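Phosphatidylethanolamine-binding protein (PDB 2GZQ) probably binds phosphatidylethanolamine or related phosphorylated ligands in the malaria parasite Plasmodium vivax. Local coordinates at residues N66-E71 and S109-K114; C78-M83 and S145-E150; D98-A103 and V170-C175; T122-V127 and T156-Y161; S141-L146 and V190-C195. One frame throughout, in Å; residues are numbered along the deposited sequence.

Interaction 1 (N66-E71 and S109-K114); sequences NIKFSE and SKELVK
I67 and L112 face each other as a hydrogen-bonded antiparallel pair, I67 N giving to L112 O and L112 N to I67 O, each at 2.9 Å; the two short strands differ in direction by 169°, and F69 N lengthens the ladder by giving to K110 O at 2.8 Å. Alternation then sorts the side chains. On the face that carries N66, K68, E111 and V113, the extended chain of K68 lies beside that of E111, both pointing the same way, and methylene meets methylene (K68 CG to E111 CG, 3.7 Å) with, in one of the two K68 conformers, a long salt bridge between K68 NZ and E111 OE2, 3.8 Å. The same carboxylate runs alongside the amide of N66, their planes 23° apart, and a water donates to both N66 OD1 and E111 OE2. At the far end the F69 ring receives S109 O at its edge, 3.4 Å from F69 CD2. K110 bends at chi3 (80°), which brings its CE to 3.5 Å from F69 O, while a second water links K110 NZ with S70 O. Within the smaller four-stranded sheet, strand 66-69 bonds on its other side to strand 39-42, and 111-113 is outermost; I67, F69 and L112 turn their side chains onto W102 and I107 of strand 99-107 in the larger sheet.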
# COMPACT_ATOMS: atom_id res chain seq x y z
N ASN A 66 -10.36 1.81 -9.77
CA ASN A 66 -11.18 2.58 -8.84
C ASN A 66 -10.81 2.30 -7.41
O ASN A 66 -10.82 1.14 -6.98
CB ASN A 66 -12.66 2.28 -9.02
CG ASN A 66 -13.19 2.86 -10.27
OD1 ASN A 66 -13.45 4.06 -10.34
ND2 ASN A 66 -13.31 2.03 -11.28
N ILE A 67 -10.48 3.35 -6.66
CA ILE A 67 -10.29 3.27 -5.24
C ILE A 67 -11.20 4.29 -4.62
O ILE A 67 -11.38 5.38 -5.17
CB ILE A 67 -8.83 3.51 -4.86
CG1 ILE A 67 -7.97 2.38 -5.40
CG2 ILE A 67 -8.67 3.66 -3.35
CD1 ILE A 67 -6.50 2.57 -5.19
N LYS A 68 -11.85 3.92 -3.53
CA LYS A 68 -12.76 4.84 -2.82
C LYS A 68 -12.50 4.80 -1.34
O LYS A 68 -12.31 3.74 -0.76
CB LYS A 68 -14.22 4.46 -3.04
CG LYS A 68 -14.65 4.54 -4.48
CD LYS A 68 -16.15 4.26 -4.69
CE LYS A 68 -16.47 4.08 -6.18
NZ LYS A 68 -17.88 4.45 -6.50
N PHE A 69 -12.50 5.96 -0.73
CA PHE A 69 -12.26 6.12 0.69
C PHE A 69 -13.55 6.52 1.39
O PHE A 69 -14.34 7.28 0.84
CB PHE A 69 -11.18 7.20 0.94
CG PHE A 69 -9.95 7.00 0.13
CD1 PHE A 69 -9.10 5.95 0.38
CD2 PHE A 69 -9.67 7.83 -0.94
CE1 PHE A 69 -7.97 5.74 -0.39
CE2 PHE A 69 -8.56 7.61 -1.73
CZ PHE A 69 -7.70 6.56 -1.43
N SER A 70 -13.73 6.10 2.64
CA SER A 70 -14.96 6.45 3.33
C SER A 70 -15.03 7.91 3.77
O SER A 70 -16.12 8.43 4.04
CB SER A 70 -15.19 5.56 4.53
OG SER A 70 -14.10 5.64 5.43
N GLU A 71 -13.90 8.61 3.81
CA GLU A 71 -13.91 10.04 4.13
C GLU A 71 -12.73 10.72 3.49
O GLU A 71 -11.76 10.06 3.13
CB GLU A 71 -13.90 10.28 5.62
CG GLU A 71 -12.72 9.74 6.27
CD GLU A 71 -12.70 9.96 7.79
OE1 GLU A 71 -13.49 9.29 8.49
OE2 GLU A 71 -11.90 10.79 8.27
N SER A 109 -9.40 13.56 -2.46
CA SER A 109 -10.77 13.20 -2.88
C SER A 109 -11.17 11.84 -2.31
O SER A 109 -10.31 10.98 -2.14
CB SER A 109 -10.81 13.06 -4.41
OG SER A 109 -12.07 12.55 -4.85
N LYS A 110 -12.46 11.59 -2.10
CA LYS A 110 -12.91 10.27 -1.69
C LYS A 110 -12.76 9.22 -2.77
O LYS A 110 -13.01 8.07 -2.52
CB LYS A 110 -14.37 10.28 -1.26
CG LYS A 110 -14.59 10.85 0.10
CD LYS A 110 -16.04 11.07 0.33
CE LYS A 110 -16.74 9.80 0.70
NZ LYS A 110 -18.09 10.09 1.26
N GLU A 111 -12.41 9.63 -3.99
CA GLU A 111 -12.32 8.70 -5.12
C GLU A 111 -11.00 8.92 -5.84
O GLU A 111 -10.61 10.07 -6.10
CB GLU A 111 -13.47 8.93 -6.10
CG GLU A 111 -14.60 7.95 -5.96
CD GLU A 111 -15.42 7.87 -7.22
OE1 GLU A 111 -16.21 8.81 -7.48
OE2 GLU A 111 -15.28 6.87 -7.96
N LEU A 112 -10.31 7.83 -6.16
CA LEU A 112 -9.11 7.88 -6.98
C LEU A 112 -9.33 6.96 -8.14
O LEU A 112 -9.51 5.77 -7.96
CB LEU A 112 -7.88 7.44 -6.17
CG LEU A 112 -6.51 7.66 -6.82
CD1 LEU A 112 -6.24 9.16 -6.94
CD2 LEU A 112 -5.42 6.98 -6.03
N VAL A 113 -9.30 7.53 -9.34
CA VAL A 113 -9.60 6.81 -10.58
C VAL A 113 -8.32 6.69 -11.39
O VAL A 113 -7.66 7.67 -11.68
CB VAL A 113 -10.69 7.54 -11.39
CG1 VAL A 113 -11.05 6.73 -12.63
CG2 VAL A 113 -11.91 7.79 -10.51
N LYS A 114 -7.95 5.46 -11.69
CA LYS A 114 -6.72 5.16 -12.42
C LYS A 114 -5.49 5.77 -11.76
O LYS A 114 -4.52 6.14 -12.43
CB LYS A 114 -6.82 5.63 -13.88
CG LYS A 114 -7.80 4.83 -14.68
CD LYS A 114 -7.56 4.97 -16.18
CE LYS A 114 -8.65 4.27 -16.97
NZ LYS A 114 -8.42 4.32 -18.44
O HOH W 1 -13.35 5.42 -7.66
O HOH W 2 -15.14 6.30 -10.88
O HOH W 3 -17.36 10.92 4.26

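Interaction 2 (C78-M83 and S145-E150); sequences CYILFM and SLVKEE
The ring of Y79 has the carbonyl oxygen of S145 at its edge, in plane, and L146 CD2 lies 3.6 Å from both Y79 CD2 and Y79 CE2; the two side chains stand side by side and point the same way. Beyond these segments the ring also meets that of F69, from the smaller sheet, with planes at about 50°, and its hydroxyl bonds to E71 O. The contact is an antiparallel strand pair inside the larger sheet of this fold, strongly twisted here, the two short segments running 128° apart. C78 and V147 form one hydrogen-bonded pair, I80 and S145 the other, and Y79 with L146 the non-hydrogen-bonded pair between them. Each hydrogen-bonded pair closes with two backbone bonds, among them C78 N to V147 O and S145 N to I80 O, both 2.9 Å. On the face shared by C78, I80, S145 and V147, I80 CG2, set between its backbone N and carbonyl carbon, meets S145 CB at 3.8 Å and V147 CG1 at 4.1 Å. A water bridges the S145 hydroxyl and the carbonyl of I80, 2.8 Å from S145 OG and donating to I80 O at 3.0 Å.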
# COMPACT_ATOMS: atom_id res chain seq x y z
N CYS A 78 -3.40 15.33 3.40
CA CYS A 78 -3.80 14.51 2.28
C CYS A 78 -3.43 13.06 2.59
O CYS A 78 -2.72 12.76 3.55
CB CYS A 78 -3.17 15.01 0.98
SG CYS A 78 -1.40 15.09 1.07
N TYR A 79 -3.97 12.15 1.79
CA TYR A 79 -3.56 10.76 1.90
C TYR A 79 -2.32 10.49 1.08
O TYR A 79 -2.12 11.03 -0.00
CB TYR A 79 -4.66 9.80 1.43
CG TYR A 79 -5.94 9.82 2.25
CD1 TYR A 79 -7.16 9.89 1.63
CD2 TYR A 79 -5.92 9.75 3.63
CE1 TYR A 79 -8.34 9.90 2.35
CE2 TYR A 79 -7.10 9.77 4.37
CZ TYR A 79 -8.31 9.82 3.72
OH TYR A 79 -9.44 9.84 4.50
N ILE A 80 -1.54 9.58 1.62
CA ILE A 80 -0.46 8.91 0.91
C ILE A 80 -0.73 7.41 0.98
O ILE A 80 -1.05 6.88 2.05
CB ILE A 80 0.94 9.31 1.47
CG1 ILE A 80 2.05 8.63 0.68
CG2 ILE A 80 1.03 9.09 2.96
CD1 ILE A 80 3.44 9.18 0.98
N LEU A 81 -0.62 6.75 -0.16
CA LEU A 81 -0.99 5.34 -0.30
C LEU A 81 0.21 4.57 -0.81
O LEU A 81 0.82 4.95 -1.81
CB LEU A 81 -2.15 5.25 -1.30
CG LEU A 81 -2.66 3.85 -1.62
CD1 LEU A 81 -3.13 3.08 -0.42
CD2 LEU A 81 -3.78 3.93 -2.63
N PHE A 82 0.52 3.48 -0.13
CA PHE A 82 1.57 2.58 -0.54
C PHE A 82 0.95 1.21 -0.82
O PHE A 82 0.13 0.75 -0.00
CB PHE A 82 2.62 2.39 0.58
CG PHE A 82 3.36 3.63 1.00
CD1 PHE A 82 3.80 4.57 0.09
CD2 PHE A 82 3.67 3.85 2.33
CE1 PHE A 82 4.51 5.67 0.52
CE2 PHE A 82 4.38 4.93 2.73
CZ PHE A 82 4.79 5.85 1.85
N MSE A 83 1.35 0.55 -1.89
CA MSE A 83 1.07 -0.84 -2.05
C MSE A 83 2.37 -1.63 -1.98
O MSE A 83 3.35 -1.28 -2.64
CB MSE A 83 0.43 -0.99 -3.39
CG MSE A 83 0.09 -2.36 -3.74
SE MSE A 83 -0.18 -2.31 -5.60
CE MSE A 83 -0.41 -4.21 -5.92
N SER A 145 -2.16 6.52 4.75
CA SER A 145 -1.69 7.37 5.84
C SER A 145 -2.00 8.83 5.52
O SER A 145 -2.27 9.19 4.38
CB SER A 145 -0.17 7.21 6.04
OG SER A 145 0.17 5.87 6.29
N LEU A 146 -1.95 9.67 6.53
CA LEU A 146 -2.06 11.12 6.39
C LEU A 146 -0.69 11.77 6.40
O LEU A 146 0.17 11.44 7.23
CB LEU A 146 -2.83 11.71 7.58
CG LEU A 146 -4.33 11.38 7.58
CD1 LEU A 146 -4.90 11.99 8.86
CD2 LEU A 146 -5.05 11.89 6.36
N VAL A 147 -0.51 12.70 5.49
CA VAL A 147 0.65 13.55 5.40
C VAL A 147 0.18 15.00 5.28
O VAL A 147 -0.84 15.29 4.66
CB VAL A 147 1.56 13.12 4.20
CG1 VAL A 147 0.83 13.22 2.88
CG2 VAL A 147 2.83 13.93 4.13
N LYS A 148 0.91 15.91 5.90
CA LYS A 148 0.63 17.34 5.71
C LYS A 148 0.71 17.68 4.24
O LYS A 148 1.61 17.24 3.55
CB LYS A 148 1.62 18.21 6.47
CG LYS A 148 1.45 18.17 7.94
CD LYS A 148 2.36 19.21 8.60
CE LYS A 148 2.18 19.25 10.09
NZ LYS A 148 3.20 20.14 10.71
N GLU A 149 -0.20 18.52 3.76
CA GLU A 149 -0.18 18.96 2.37
C GLU A 149 1.20 19.50 2.01
O GLU A 149 1.74 19.20 0.94
CB GLU A 149 -1.25 20.02 2.10
CG GLU A 149 -1.11 20.70 0.75
CD GLU A 149 -1.68 19.88 -0.39
OE1 GLU A 149 -2.52 18.99 -0.11
OE2 GLU A 149 -1.30 20.13 -1.56
N GLU A 150 1.79 20.29 2.89
CA GLU A 150 3.07 20.94 2.57
C GLU A 150 4.21 19.93 2.43
O GLU A 150 5.26 20.28 1.87
CB GLU A 150 3.44 21.98 3.62
CG GLU A 150 3.73 21.38 4.99
CD GLU A 150 3.70 22.42 6.11
OE1 GLU A 150 2.63 23.02 6.35
OE2 GLU A 150 4.75 22.62 6.75
O HOH W 4 0.74 5.12 3.65

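Interaction 3 (D98-A103 and V170-C175); sequences DYVHWA and VKFNNC
F172 holds its CG anti to the backbone N (chi1 -151°), and V100 holds CG2 anti to its own backbone N, which sets that methyl against the ring. V100 CB lies over one face of the F172 ring, 4.0 Å from the centroid and offset toward the rim, in a CH-pi contact; V100 CG2 touches F172 CE2 at 3.7 Å. D98 CB sits at the ring edge. The backbone adds one bond across the contact, F172 N to D98 O at 2.8 Å: the donor is nearly along the C=O axis, but the N-H is bent, at 132°. Nearby, V170 CG2 rests 4.1 Å from Y99 CD1. The carboxylate of D98 bonds elsewhere, to A178 N at the start of helix 178-184, and F82 meets the F172 ring edge-to-face. From K171 to N174 phi and psi are all positive, which makes this weakly bonded turn a left-handed helix, a rare element that has been suggested to form part of a functional motif in this protein.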
# COMPACT_ATOMS: atom_id res chain seq x y z
N ASP A 98 9.95 -4.84 2.71
CA ASP A 98 8.72 -4.77 1.90
C ASP A 98 9.10 -4.43 0.47
O ASP A 98 9.85 -3.48 0.22
CB ASP A 98 7.84 -3.63 2.40
CG ASP A 98 7.22 -3.88 3.75
OD1 ASP A 98 7.03 -5.06 4.10
OD2 ASP A 98 6.89 -2.89 4.44
N TYR A 99 8.57 -5.14 -0.51
CA TYR A 99 8.68 -4.71 -1.91
C TYR A 99 7.61 -3.66 -2.17
O TYR A 99 6.44 -3.91 -1.90
CB TYR A 99 8.53 -5.91 -2.84
CG TYR A 99 8.79 -5.61 -4.29
CD1 TYR A 99 10.03 -5.84 -4.85
CD2 TYR A 99 7.83 -5.05 -5.06
CE1 TYR A 99 10.27 -5.54 -6.20
CE2 TYR A 99 8.06 -4.73 -6.41
CZ TYR A 99 9.28 -4.99 -6.94
OH TYR A 99 9.49 -4.66 -8.28
N VAL A 100 8.01 -2.51 -2.69
CA VAL A 100 7.06 -1.45 -2.93
C VAL A 100 6.61 -1.38 -4.40
O VAL A 100 7.40 -1.07 -5.29
CB VAL A 100 7.53 -0.08 -2.36
CG1 VAL A 100 8.88 0.31 -2.88
CG2 VAL A 100 6.47 1.01 -2.60
N HIS A 101 5.35 -1.70 -4.61
CA HIS A 101 4.73 -1.65 -5.91
C HIS A 101 4.30 -0.27 -6.36
O HIS A 101 4.22 -0.02 -7.58
CB HIS A 101 3.51 -2.59 -5.90
CG HIS A 101 3.89 -4.02 -5.83
ND1 HIS A 101 4.40 -4.69 -6.90
CD2 HIS A 101 3.90 -4.90 -4.80
CE1 HIS A 101 4.71 -5.93 -6.55
NE2 HIS A 101 4.41 -6.09 -5.27
N TRP A 102 3.94 0.61 -5.44
CA TRP A 102 3.24 1.84 -5.80
C TRP A 102 3.27 2.77 -4.62
O TRP A 102 3.06 2.33 -3.48
CB TRP A 102 1.79 1.49 -6.20
CG TRP A 102 0.95 2.63 -6.68
CD1 TRP A 102 1.35 3.74 -7.37
CD2 TRP A 102 -0.46 2.74 -6.51
NE1 TRP A 102 0.26 4.53 -7.65
CE2 TRP A 102 -0.87 3.94 -7.13
CE3 TRP A 102 -1.42 1.93 -5.90
CZ2 TRP A 102 -2.18 4.37 -7.12
CZ3 TRP A 102 -2.75 2.34 -5.92
CH2 TRP A 102 -3.12 3.56 -6.53
N ALA A 103 3.55 4.05 -4.87
CA ALA A 103 3.44 5.09 -3.85
C ALA A 103 2.91 6.36 -4.47
O ALA A 103 3.53 6.91 -5.39
CB ALA A 103 4.78 5.38 -3.19
N VAL A 170 12.96 -3.04 -3.75
CA VAL A 170 13.28 -4.05 -2.75
C VAL A 170 13.59 -3.36 -1.43
O VAL A 170 14.27 -2.32 -1.40
CB VAL A 170 14.46 -4.91 -3.25
CG1 VAL A 170 14.91 -5.92 -2.23
CG2 VAL A 170 14.09 -5.59 -4.58
N LYS A 171 13.07 -3.92 -0.32
CA LYS A 171 13.33 -3.31 1.00
C LYS A 171 12.96 -1.82 1.00
O LYS A 171 13.65 -0.96 1.58
CB LYS A 171 14.77 -3.53 1.47
CG LYS A 171 15.14 -4.96 1.75
CD LYS A 171 16.62 -5.08 2.15
CE LYS A 171 17.10 -6.50 2.22
NZ LYS A 171 18.56 -6.49 2.54
N PHE A 172 11.85 -1.51 0.36
CA PHE A 172 11.22 -0.20 0.36
C PHE A 172 12.24 0.92 0.12
O PHE A 172 12.47 1.79 0.96
CB PHE A 172 10.37 0.02 1.61
CG PHE A 172 9.21 0.95 1.39
CD1 PHE A 172 9.40 2.31 1.21
CD2 PHE A 172 7.92 0.46 1.28
CE1 PHE A 172 8.33 3.16 0.98
CE2 PHE A 172 6.85 1.32 1.02
CZ PHE A 172 7.05 2.66 0.88
N ASN A 173 12.87 0.87 -1.03
CA ASN A 173 13.86 1.87 -1.42
C ASN A 173 14.95 2.02 -0.40
O ASN A 173 15.42 3.11 -0.11
CB ASN A 173 13.24 3.23 -1.71
CG ASN A 173 14.20 4.11 -2.47
OD1 ASN A 173 14.96 3.60 -3.28
ND2 ASN A 173 14.24 5.44 -2.15
N ASN A 174 15.39 0.89 0.13
CA ASN A 174 16.44 0.84 1.15
C ASN A 174 16.04 1.57 2.44
O ASN A 174 16.92 2.07 3.16
CB ASN A 174 17.77 1.39 0.61
CG ASN A 174 18.43 0.47 -0.40
OD1 ASN A 174 18.96 0.93 -1.40
ND2 ASN A 174 18.36 -0.81 -0.14
N CYS A 175 14.74 1.64 2.72
CA CYS A 175 14.26 2.08 4.03
C CYS A 175 13.57 0.96 4.81
O CYS A 175 12.96 1.19 5.88
CB CYS A 175 13.31 3.27 3.90
SG CYS A 175 14.05 4.70 3.09

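Interaction 4 (T122-V127 and T156-Y161); sequences TLLPYV and TGVPLY
A classic beta bulge, in which L123 and L124 both face A103, lies where the edge strand 121-124 turns a corner, and here the loop 156-161 packs against it through V158, L160 and Y161. L123 crosses V158 at about a right angle, with L123 CB 3.8 Å from V158 CG1, and L123 CD2 reaches L160 CD2 at 4.1 Å. Y161 sets CG anti to its backbone N (chi1 -174°), and P125 CD, in one of the proline's two conformers, lies over one face of the ring, 3.5 Å from the centroid, as a CH-pi contact. Y161 CB also rests 3.3 Å from L123 O, while its hydroxyl bonds to E164. Two waters bridge the backbones: one donates to T122 O and accepts from Y161 N, the other donates to L123 O and to P159 O. With no direct hydrogen bond between the segments, cohesion comes from apolar contacts and water bridges, and the C-H next to the proline nitrogen, probably polarised, would suit the electron-rich phenol ring.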
# COMPACT_ATOMS: atom_id res chain seq x y z
N THR A 122 3.04 11.05 -7.92
CA THR A 122 3.39 9.66 -8.00
C THR A 122 4.87 9.46 -7.67
O THR A 122 5.75 9.73 -8.49
CB THR A 122 3.00 9.06 -9.36
OG1 THR A 122 1.57 9.11 -9.49
CG2 THR A 122 3.44 7.63 -9.49
N LEU A 123 5.14 9.07 -6.44
CA LEU A 123 6.50 8.94 -5.97
C LEU A 123 7.15 7.65 -6.50
O LEU A 123 8.31 7.61 -6.81
CB LEU A 123 6.52 8.93 -4.44
CG LEU A 123 6.05 10.21 -3.77
CD1 LEU A 123 5.90 9.97 -2.25
CD2 LEU A 123 6.98 11.34 -4.04
N LEU A 124 6.34 6.60 -6.65
CA LEU A 124 6.76 5.37 -7.31
C LEU A 124 5.60 4.88 -8.18
O LEU A 124 4.55 4.50 -7.63
CB LEU A 124 7.13 4.29 -6.29
CG LEU A 124 8.36 4.64 -5.44
CD1 LEU A 124 8.46 3.68 -4.26
CD2 LEU A 124 9.64 4.58 -6.28
N PRO A 125 5.78 4.85 -9.51
CA PRO A 125 4.65 4.47 -10.32
C PRO A 125 4.33 2.99 -10.16
O PRO A 125 5.21 2.16 -9.88
CB PRO A 125 5.10 4.79 -11.75
CG PRO A 125 6.60 4.72 -11.70
CD PRO A 125 6.99 5.12 -10.32
N TYR A 126 3.06 2.65 -10.34
CA TYR A 126 2.57 1.30 -10.14
C TYR A 126 3.33 0.29 -10.98
O TYR A 126 3.42 0.46 -12.21
CB TYR A 126 1.08 1.24 -10.51
CG TYR A 126 0.47 -0.11 -10.26
CD1 TYR A 126 -0.09 -0.42 -9.04
CD2 TYR A 126 0.48 -1.09 -11.24
CE1 TYR A 126 -0.66 -1.65 -8.81
CE2 TYR A 126 -0.06 -2.35 -11.01
CZ TYR A 126 -0.61 -2.63 -9.78
OH TYR A 126 -1.15 -3.88 -9.50
N VAL A 127 3.78 -0.79 -10.35
CA VAL A 127 4.20 -1.98 -11.06
C VAL A 127 3.51 -3.15 -10.39
O VAL A 127 3.46 -3.22 -9.15
CB VAL A 127 5.72 -2.16 -11.06
CG1 VAL A 127 6.40 -0.98 -11.73
CG2 VAL A 127 6.25 -2.36 -9.64
N THR A 156 10.91 11.79 3.33
CA THR A 156 12.24 11.25 3.56
C THR A 156 12.23 9.76 3.23
O THR A 156 11.36 9.04 3.71
CB THR A 156 12.62 11.52 5.02
OG1 THR A 156 12.57 12.94 5.25
CG2 THR A 156 14.01 10.98 5.34
N GLY A 157 13.19 9.30 2.42
CA GLY A 157 13.25 7.90 2.03
C GLY A 157 12.62 7.59 0.69
O GLY A 157 12.92 6.55 0.07
N VAL A 158 11.74 8.47 0.22
CA VAL A 158 11.03 8.26 -1.02
C VAL A 158 11.02 9.56 -1.82
O VAL A 158 10.03 10.31 -1.84
CB VAL A 158 9.59 7.77 -0.79
CG1 VAL A 158 9.03 7.25 -2.09
CG2 VAL A 158 9.52 6.67 0.26
N PRO A 159 12.14 9.82 -2.50
CA PRO A 159 12.21 11.11 -3.16
C PRO A 159 11.33 11.22 -4.37
O PRO A 159 10.79 10.23 -4.86
CB PRO A 159 13.69 11.23 -3.56
CG PRO A 159 14.39 10.24 -2.70
CD PRO A 159 13.41 9.09 -2.62
N LEU A 160 11.15 12.44 -4.82
CA LEU A 160 10.44 12.63 -6.08
C LEU A 160 11.02 11.76 -7.16
O LEU A 160 12.23 11.56 -7.28
CB LEU A 160 10.47 14.08 -6.52
CG LEU A 160 9.85 15.09 -5.56
CD1 LEU A 160 10.18 16.48 -5.99
CD2 LEU A 160 8.37 14.89 -5.45
N TYR A 161 10.15 11.19 -7.96
CA TYR A 161 10.51 10.14 -8.91
C TYR A 161 11.32 10.69 -10.10
O TYR A 161 10.96 11.70 -10.74
CB TYR A 161 9.27 9.44 -9.43
CG TYR A 161 9.53 8.24 -10.30
CD1 TYR A 161 9.21 8.24 -11.63
CD2 TYR A 161 10.02 7.06 -9.76
CE1 TYR A 161 9.38 7.12 -12.41
CE2 TYR A 161 10.23 5.95 -10.53
CZ TYR A 161 9.89 5.97 -11.86
OH TYR A 161 10.05 4.86 -12.68
O HOH W 5 7.40 11.89 -7.66
O HOH W 6 11.09 7.75 -6.62

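Interaction 5 (S141-L146 and V190-C195); sequences SFILSL and VGFNWC
L144 O is gripped by two successive backbone donors: V190 N, in the carbonyl plane at 2.8 Å, and G191 N, tilted from that plane at 3.1 Å and less straight. Both residues face L144, a classic beta bulge within the pairing. Beyond it the ladder is regular, with L144 N giving to G191 O, while F142 and N193 exchange a bond in each direction. The valine packs on two leucines: V190 CG1 lies 4.0 Å from L146 CG, and V190 CG2 lies 4.1 Å from L144 CD2. This is the pairing of strands 138-148 and 188-198, antiparallel neighbours in the interior of the larger sheet. On the face of S141, I143 and F192, the phenylalanine places CG anti to its backbone N (chi1 -172°), and its ring takes I143 CG1 at the edge, in plane, 3.8 Å from F192 CE2. N193, on the other face, accepts from W194 N through OD1, which H51 N also reaches, and gives from ND2 to M39 O.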
# COMPACT_ATOMS: atom_id res chain seq x y z
N SER A 141 -0.60 -5.72 0.10
CA SER A 141 -1.18 -4.84 1.08
C SER A 141 -1.17 -3.39 0.63
O SER A 141 -0.25 -2.93 -0.06
CB SER A 141 -0.39 -4.95 2.37
OG SER A 141 -0.43 -6.26 2.94
N PHE A 142 -2.20 -2.67 1.07
CA PHE A 142 -2.38 -1.26 0.77
C PHE A 142 -2.47 -0.51 2.09
O PHE A 142 -3.36 -0.78 2.88
CB PHE A 142 -3.67 -1.06 -0.03
CG PHE A 142 -3.66 -1.68 -1.40
CD1 PHE A 142 -3.87 -3.02 -1.55
CD2 PHE A 142 -3.47 -0.91 -2.52
CE1 PHE A 142 -3.90 -3.60 -2.81
CE2 PHE A 142 -3.49 -1.49 -3.80
CZ PHE A 142 -3.69 -2.82 -3.91
N ILE A 143 -1.57 0.44 2.32
CA ILE A 143 -1.51 1.19 3.56
C ILE A 143 -1.79 2.67 3.25
O ILE A 143 -1.12 3.28 2.40
CB ILE A 143 -0.12 1.09 4.20
CG1 ILE A 143 0.29 -0.37 4.44
CG2 ILE A 143 -0.09 1.89 5.50
CD1 ILE A 143 1.76 -0.57 4.69
N LEU A 144 -2.77 3.21 3.93
CA LEU A 144 -3.22 4.57 3.76
C LEU A 144 -2.86 5.40 4.97
O LEU A 144 -3.19 5.00 6.10
CB LEU A 144 -4.74 4.60 3.58
CG LEU A 144 -5.35 5.91 3.13
CD1 LEU A 144 -4.99 6.20 1.68
CD2 LEU A 144 -6.88 5.90 3.36
N SER A 145 -2.16 6.52 4.75
CA SER A 145 -1.69 7.37 5.84
C SER A 145 -2.00 8.83 5.52
O SER A 145 -2.27 9.19 4.38
CB SER A 145 -0.17 7.21 6.04
OG SER A 145 0.17 5.87 6.29
N LEU A 146 -1.95 9.67 6.53
CA LEU A 146 -2.06 11.12 6.39
C LEU A 146 -0.69 11.77 6.40
O LEU A 146 0.17 11.44 7.23
CB LEU A 146 -2.83 11.71 7.58
CG LEU A 146 -4.33 11.38 7.58
CD1 LEU A 146 -4.90 11.99 8.86
CD2 LEU A 146 -5.05 11.89 6.36
N VAL A 190 -4.01 5.45 8.74
CA VAL A 190 -5.46 5.57 8.93
C VAL A 190 -6.33 4.52 8.24
O VAL A 190 -7.49 4.40 8.55
CB VAL A 190 -5.98 6.97 8.60
CG1 VAL A 190 -5.35 8.05 9.47
CG2 VAL A 190 -5.79 7.30 7.10
N GLY A 191 -5.74 3.75 7.34
CA GLY A 191 -6.48 2.74 6.60
C GLY A 191 -5.59 1.65 6.10
O GLY A 191 -4.39 1.80 5.95
N PHE A 192 -6.22 0.51 5.83
CA PHE A 192 -5.49 -0.68 5.38
C PHE A 192 -6.43 -1.61 4.62
O PHE A 192 -7.59 -1.78 5.01
CB PHE A 192 -4.91 -1.43 6.57
CG PHE A 192 -4.00 -2.56 6.18
CD1 PHE A 192 -4.42 -3.90 6.26
CD2 PHE A 192 -2.73 -2.30 5.71
CE1 PHE A 192 -3.59 -4.93 5.87
CE2 PHE A 192 -1.91 -3.33 5.31
CZ PHE A 192 -2.34 -4.65 5.39
N ASN A 193 -5.92 -2.25 3.57
CA ASN A 193 -6.64 -3.40 3.00
C ASN A 193 -5.60 -4.30 2.40
O ASN A 193 -4.45 -3.91 2.17
CB ASN A 193 -7.66 -2.93 1.94
CG ASN A 193 -8.86 -3.83 1.84
OD1 ASN A 193 -8.79 -5.05 2.13
ND2 ASN A 193 -9.97 -3.24 1.40
N TRP A 194 -5.97 -5.56 2.16
CA TRP A 194 -5.01 -6.50 1.59
C TRP A 194 -5.77 -7.64 0.95
O TRP A 194 -6.96 -7.84 1.20
CB TRP A 194 -4.01 -7.03 2.67
CG TRP A 194 -4.54 -8.17 3.50
CD1 TRP A 194 -4.14 -9.46 3.41
CD2 TRP A 194 -5.52 -8.12 4.55
NE1 TRP A 194 -4.82 -10.24 4.33
CE2 TRP A 194 -5.67 -9.44 5.05
CE3 TRP A 194 -6.29 -7.10 5.10
CZ2 TRP A 194 -6.58 -9.76 6.08
CZ3 TRP A 194 -7.20 -7.42 6.14
CH2 TRP A 194 -7.33 -8.74 6.60
N CYS A 195 -5.03 -8.41 0.15
CA CYS A 195 -5.52 -9.66 -0.42
C CYS A 195 -4.39 -10.66 -0.37
O CYS A 195 -3.27 -10.32 0.00
CB CYS A 195 -6.00 -9.42 -1.87
SG CYS A 195 -4.72 -8.91 -3.03

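Along the chain the contacts are partly serial, partly nested, partly crossed: interaction 1 closes before 4 and 5 open, 4 lies inside the loop closed by 3, and 1 alternates with 2 and 3. Interactions 2 and 5 share S145 and L146 and join neighbouring strands of the six-stranded sheet, in the order 188-198, 138-148 and 77-85, with centres about 11 Å apart. Interactions 3 and 4, centres about 9 Å apart, bring helix 171-174 and the loop 156-161 against strands 99-107 and 121-124, toward the other edge of that sheet. Interaction 1 belongs to the smaller sheet, yet packs on 2, 3 and 5, its centre about 23 Å from that of 3. One sheet thus covers another, while the opposite end presents the left-handed turn.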